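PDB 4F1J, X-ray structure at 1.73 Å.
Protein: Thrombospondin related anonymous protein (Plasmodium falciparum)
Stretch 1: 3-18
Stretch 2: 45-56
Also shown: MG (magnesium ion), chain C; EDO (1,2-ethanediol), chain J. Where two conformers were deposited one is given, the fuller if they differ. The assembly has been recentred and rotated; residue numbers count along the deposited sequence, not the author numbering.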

# COMPACT_ATOMS: atom_id res chain seq x y z
N VAL A 3 -2.83 -9.60 -12.88
CA VAL A 3 -2.21 -8.46 -13.57
C VAL A 3 -0.85 -8.05 -12.99
O VAL A 3 -0.10 -7.34 -13.65
N CYS A 4 -0.57 -8.46 -11.76
CA CYS A 4 0.74 -8.29 -11.16
C CYS A 4 1.42 -9.65 -11.09
O CYS A 4 1.04 -10.52 -10.31
N ASN A 5 2.42 -9.84 -11.93
CA ASN A 5 3.08 -11.12 -12.08
C ASN A 5 4.54 -10.90 -12.45
O ASN A 5 4.86 -10.93 -13.65
N ASP A 6 5.39 -10.64 -11.46
CA ASP A 6 6.83 -10.45 -11.64
C ASP A 6 7.54 -10.66 -10.29
O ASP A 6 6.89 -10.91 -9.27
N GLU A 7 8.87 -10.61 -10.31
CA GLU A 7 9.69 -10.70 -9.11
C GLU A 7 9.64 -9.33 -8.40
O GLU A 7 10.40 -8.42 -8.73
N VAL A 8 8.74 -9.20 -7.44
CA VAL A 8 8.47 -7.93 -6.75
C VAL A 8 8.21 -8.20 -5.26
O VAL A 8 7.44 -9.10 -4.92
N ASP A 9 8.90 -7.46 -4.40
CA ASP A 9 8.58 -7.40 -2.98
C ASP A 9 7.61 -6.23 -2.88
O ASP A 9 7.96 -5.08 -3.22
N LEU A 10 6.38 -6.52 -2.46
CA LEU A 10 5.30 -5.52 -2.50
C LEU A 10 4.88 -5.23 -1.06
O LEU A 10 4.46 -6.13 -0.34
N TYR A 11 5.07 -3.99 -0.65
CA TYR A 11 4.82 -3.52 0.69
C TYR A 11 3.50 -2.75 0.71
O TYR A 11 3.42 -1.55 0.33
N LEU A 12 2.47 -3.46 1.15
CA LEU A 12 1.14 -2.88 1.30
C LEU A 12 1.03 -2.12 2.64
O LEU A 12 1.17 -2.72 3.72
N LEU A 13 0.79 -0.80 2.58
CA LEU A 13 0.68 0.03 3.78
C LEU A 13 -0.75 0.53 3.82
O LEU A 13 -1.17 1.33 2.98
N MET A 14 -1.50 0.03 4.81
CA MET A 14 -2.95 0.24 4.84
C MET A 14 -3.32 1.19 5.99
O MET A 14 -3.20 0.84 7.15
N ASP A 15 -3.73 2.40 5.62
CA ASP A 15 -4.20 3.43 6.54
C ASP A 15 -5.39 2.85 7.32
O ASP A 15 -6.33 2.32 6.71
N CYS A 16 -5.34 2.92 8.65
CA CYS A 16 -6.46 2.43 9.50
C CYS A 16 -6.97 3.53 10.45
O CYS A 16 -7.53 3.25 11.51
N SER A 17 -6.83 4.77 9.98
CA SER A 17 -7.16 5.97 10.76
C SER A 17 -8.65 6.04 11.10
O SER A 17 -9.51 5.50 10.38
N GLY A 18 -8.95 6.74 12.19
CA GLY A 18 -10.35 6.85 12.67
C GLY A 18 -11.33 7.48 11.69
O GLY A 18 -12.53 7.13 11.68
N ASN A 45 8.60 -17.43 -6.61
CA ASN A 45 9.33 -16.88 -7.76
C ASN A 45 8.68 -15.64 -8.41
O ASN A 45 9.05 -15.18 -9.50
N ALA A 46 7.69 -15.09 -7.71
CA ALA A 46 6.96 -13.96 -8.22
C ALA A 46 6.81 -12.96 -7.09
O ALA A 46 7.81 -12.52 -6.51
N ILE A 47 5.59 -12.56 -6.79
CA ILE A 47 5.36 -11.52 -5.78
C ILE A 47 5.46 -12.09 -4.37
O ILE A 47 4.95 -13.17 -4.06
N HIS A 48 6.16 -11.35 -3.50
CA HIS A 48 6.15 -11.60 -2.08
C HIS A 48 5.53 -10.36 -1.43
O HIS A 48 6.07 -9.25 -1.58
N LEU A 49 4.46 -10.58 -0.67
CA LEU A 49 3.74 -9.53 0.03
C LEU A 49 4.23 -9.28 1.43
O LEU A 49 4.51 -10.20 2.19
N TYR A 50 4.29 -7.98 1.78
CA TYR A 50 4.41 -7.51 3.16
C TYR A 50 3.19 -6.63 3.37
O TYR A 50 2.71 -5.98 2.45
N ALA A 51 2.68 -6.62 4.59
CA ALA A 51 1.55 -5.73 4.89
C ALA A 51 1.68 -5.16 6.27
O ALA A 51 2.04 -5.85 7.22
N ASN A 52 1.43 -3.86 6.37
CA ASN A 52 1.20 -3.24 7.67
C ASN A 52 -0.05 -2.40 7.64
O ASN A 52 -0.57 -2.08 6.57
N ILE A 53 -0.56 -2.11 8.84
CA ILE A 53 -1.58 -1.08 9.00
C ILE A 53 -0.92 0.10 9.68
O ILE A 53 0.07 -0.08 10.43
N PHE A 54 -1.43 1.30 9.47
CA PHE A 54 -0.87 2.46 10.13
C PHE A 54 -1.94 3.50 10.44
O PHE A 54 -2.81 3.81 9.62
N SER A 55 -1.89 3.99 11.67
CA SER A 55 -2.68 5.15 12.05
C SER A 55 -1.80 5.93 13.04
O SER A 55 -1.02 6.78 12.61
N ASN A 56 -1.86 5.61 14.33
CA ASN A 56 -0.98 6.25 15.31
C ASN A 56 0.48 5.85 15.05
O ASN A 56 1.39 6.65 15.19

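Parallel strands are held by backbone hydrogen bonds while their side chains sort onto two faces, and residues 8-15 and the strand that ends at F54 illustrate the rule. The strongest polar chemistry gathers at the C-terminal end of the first strand. S17 OG (chi1 p) binds the magnesium ion at 2.2 Å and donates to D15 OD1 at 2.6 Å; D15 (chi1 t) also accepts from the metal-bound water 1, whose oxygen lies 2.6 Å from D15 OD2. Both 1,2-ethanediol hydroxyls donate to D15 O, the shorter bond being 2.6 Å from EDO O2.

Between the strands a ladder runs from H48 N to V8 O (3.0 Å) through to C16 N and F54 O (2.9 Å). The face of D9, Y11, L13 and D15 is rich in rings. F54 (p) receives D15 CA over its face, 3.8 Å from the ring centroid, while its CE1 lies 3.9 Å from L13 CB. The Y11 (m) and Y50 (t) rings meet obliquely, Y11 CD2 lying 3.7 Å from Y50 CD1. N52 (p) donates from ND2 to Y50 OH at 3.0 Å, yet its buried OD1 finds no partner.

The face of V8, L10, L12 and M14 is apolar. I47 (m, m) reaches V8 CB with CD1 at 3.5 Å, L10 CD2 meets L49 CD1 at 3.9 Å, and beyond the strand C16 SG packs 3.9 Å from I53 CB.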

# COMPACT_ATOMS: atom_id res chain seq x y z
CB VAL A 3 -3.11 -7.19 -13.63
CG1 VAL A 3 -4.42 -7.48 -14.35
CG2 VAL A 3 -3.33 -6.58 -12.23
CB CYS A 4 0.62 -7.65 -9.79
SG CYS A 4 -0.01 -5.99 -9.91
CB ASN A 5 2.35 -11.91 -13.18
CG ASN A 5 3.05 -13.21 -13.51
OD1 ASN A 5 2.95 -13.71 -14.63
ND2 ASN A 5 3.75 -13.76 -12.54
CB ASP A 6 7.15 -9.05 -12.18
CG ASP A 6 8.45 -9.00 -13.00
OD1 ASP A 6 9.32 -9.90 -12.84
OD2 ASP A 6 8.59 -8.07 -13.83
CB GLU A 7 11.14 -11.09 -9.42
CG GLU A 7 11.90 -11.56 -8.18
CD GLU A 7 13.36 -11.96 -8.41
OE1 GLU A 7 13.83 -11.98 -9.57
OE2 GLU A 7 14.05 -12.24 -7.39
CB VAL A 8 7.19 -7.22 -7.29
CG1 VAL A 8 6.98 -5.85 -6.60
CG2 VAL A 8 7.22 -7.01 -8.83
CB ASP A 9 9.83 -7.19 -2.10
CG ASP A 9 10.77 -8.38 -2.13
OD1 ASP A 9 10.30 -9.53 -2.32
OD2 ASP A 9 11.99 -8.17 -1.88
CB LEU A 10 4.12 -6.00 -3.35
CG LEU A 10 3.04 -4.99 -3.72
CD1 LEU A 10 2.19 -5.48 -4.90
CD2 LEU A 10 2.14 -4.67 -2.49
CB TYR A 11 5.95 -2.62 1.23
CG TYR A 11 7.32 -3.22 1.15
CD1 TYR A 11 8.06 -3.16 -0.04
CD2 TYR A 11 7.88 -3.87 2.21
CE1 TYR A 11 9.32 -3.75 -0.12
CE2 TYR A 11 9.13 -4.44 2.14
CZ TYR A 11 9.86 -4.37 0.97
OH TYR A 11 11.10 -4.99 0.92
CB LEU A 12 0.07 -3.99 1.21
CG LEU A 12 -1.37 -3.53 1.41
CD1 LEU A 12 -1.81 -2.52 0.37
CD2 LEU A 12 -2.30 -4.81 1.43
CB LEU A 13 1.66 1.24 3.74
CG LEU A 13 3.10 1.00 3.30
CD1 LEU A 13 3.97 2.21 3.59
CD2 LEU A 13 3.74 -0.25 3.85
CB MET A 14 -3.65 -1.10 4.99
CG MET A 14 -5.14 -1.02 5.01
SD MET A 14 -5.83 -2.68 5.09
CE MET A 14 -7.59 -2.35 4.81
CB ASP A 15 -4.59 4.62 5.68
CG ASP A 15 -5.19 5.80 6.44
OD1 ASP A 15 -5.84 5.65 7.49
OD2 ASP A 15 -5.07 6.89 5.85
CB CYS A 16 -6.05 1.17 10.26
SG CYS A 16 -4.69 1.37 11.42
CB SER A 17 -6.76 7.24 10.01
OG SER A 17 -7.40 7.37 8.75
CB ASN A 45 9.57 -17.97 -8.83
CG ASN A 45 10.88 -18.72 -8.60
OD1 ASN A 45 11.94 -18.10 -8.37
ND2 ASN A 45 10.83 -20.05 -8.65
CB ALA A 46 5.61 -14.39 -8.79
CB ILE A 47 3.95 -10.85 -5.95
CG1 ILE A 47 3.69 -10.39 -7.39
CG2 ILE A 47 3.78 -9.70 -4.93
CD1 ILE A 47 4.47 -9.28 -7.84
CB HIS A 48 7.55 -11.78 -1.49
CG HIS A 48 8.28 -13.01 -1.96
ND1 HIS A 48 9.38 -13.50 -1.28
CD2 HIS A 48 8.11 -13.81 -3.04
CE1 HIS A 48 9.84 -14.57 -1.91
NE2 HIS A 48 9.10 -14.77 -2.98
CB LEU A 49 2.25 -9.90 0.11
CG LEU A 49 1.31 -8.89 0.76
CD1 LEU A 49 1.15 -7.66 -0.11
CD2 LEU A 49 -0.03 -9.63 0.99
CB TYR A 50 5.66 -6.67 3.32
CG TYR A 50 5.67 -5.75 4.55
CD1 TYR A 50 5.10 -4.47 4.51
CD2 TYR A 50 6.22 -6.20 5.75
CE1 TYR A 50 5.15 -3.64 5.63
CE2 TYR A 50 6.24 -5.38 6.89
CZ TYR A 50 5.70 -4.11 6.81
OH TYR A 50 5.74 -3.30 7.95
CB ALA A 51 0.18 -6.46 4.75
CB ASN A 52 2.42 -2.48 8.24
CG ASN A 52 2.77 -1.17 7.54
OD1 ASN A 52 1.91 -0.42 7.09
ND2 ASN A 52 4.08 -0.87 7.50
CB ILE A 53 -2.79 -1.57 9.79
CG1 ILE A 53 -2.36 -2.15 11.14
CG2 ILE A 53 -3.55 -2.64 8.96
CD1 ILE A 53 -3.54 -2.58 12.04
CB PHE A 54 0.30 3.07 9.33
CG PHE A 54 -0.12 3.78 8.08
CD1 PHE A 54 -0.25 3.08 6.90
CD2 PHE A 54 -0.39 5.14 8.07
CE1 PHE A 54 -0.64 3.72 5.73
CE2 PHE A 54 -0.82 5.76 6.90
CZ PHE A 54 -0.95 5.04 5.75
CB SER A 55 -4.07 4.75 12.57
OG SER A 55 -4.02 3.94 13.72
CB ASN A 56 -1.39 5.88 16.75
CG ASN A 56 -2.73 6.51 17.16
OD1 ASN A 56 -3.22 7.43 16.51
ND2 ASN A 56 -3.31 6.00 18.26
MG MG C . -7.82 9.24 7.67
C1 EDO J . -7.93 3.82 3.50
O1 EDO J . -7.60 4.51 4.71
C2 EDO J . -8.28 2.37 3.80
O2 EDO J . -7.17 1.65 4.33
O HOH W 1 -5.80 9.13 6.99
O HOH W 2 -7.44 10.41 9.22
O HOH W 3 -8.43 10.95 6.76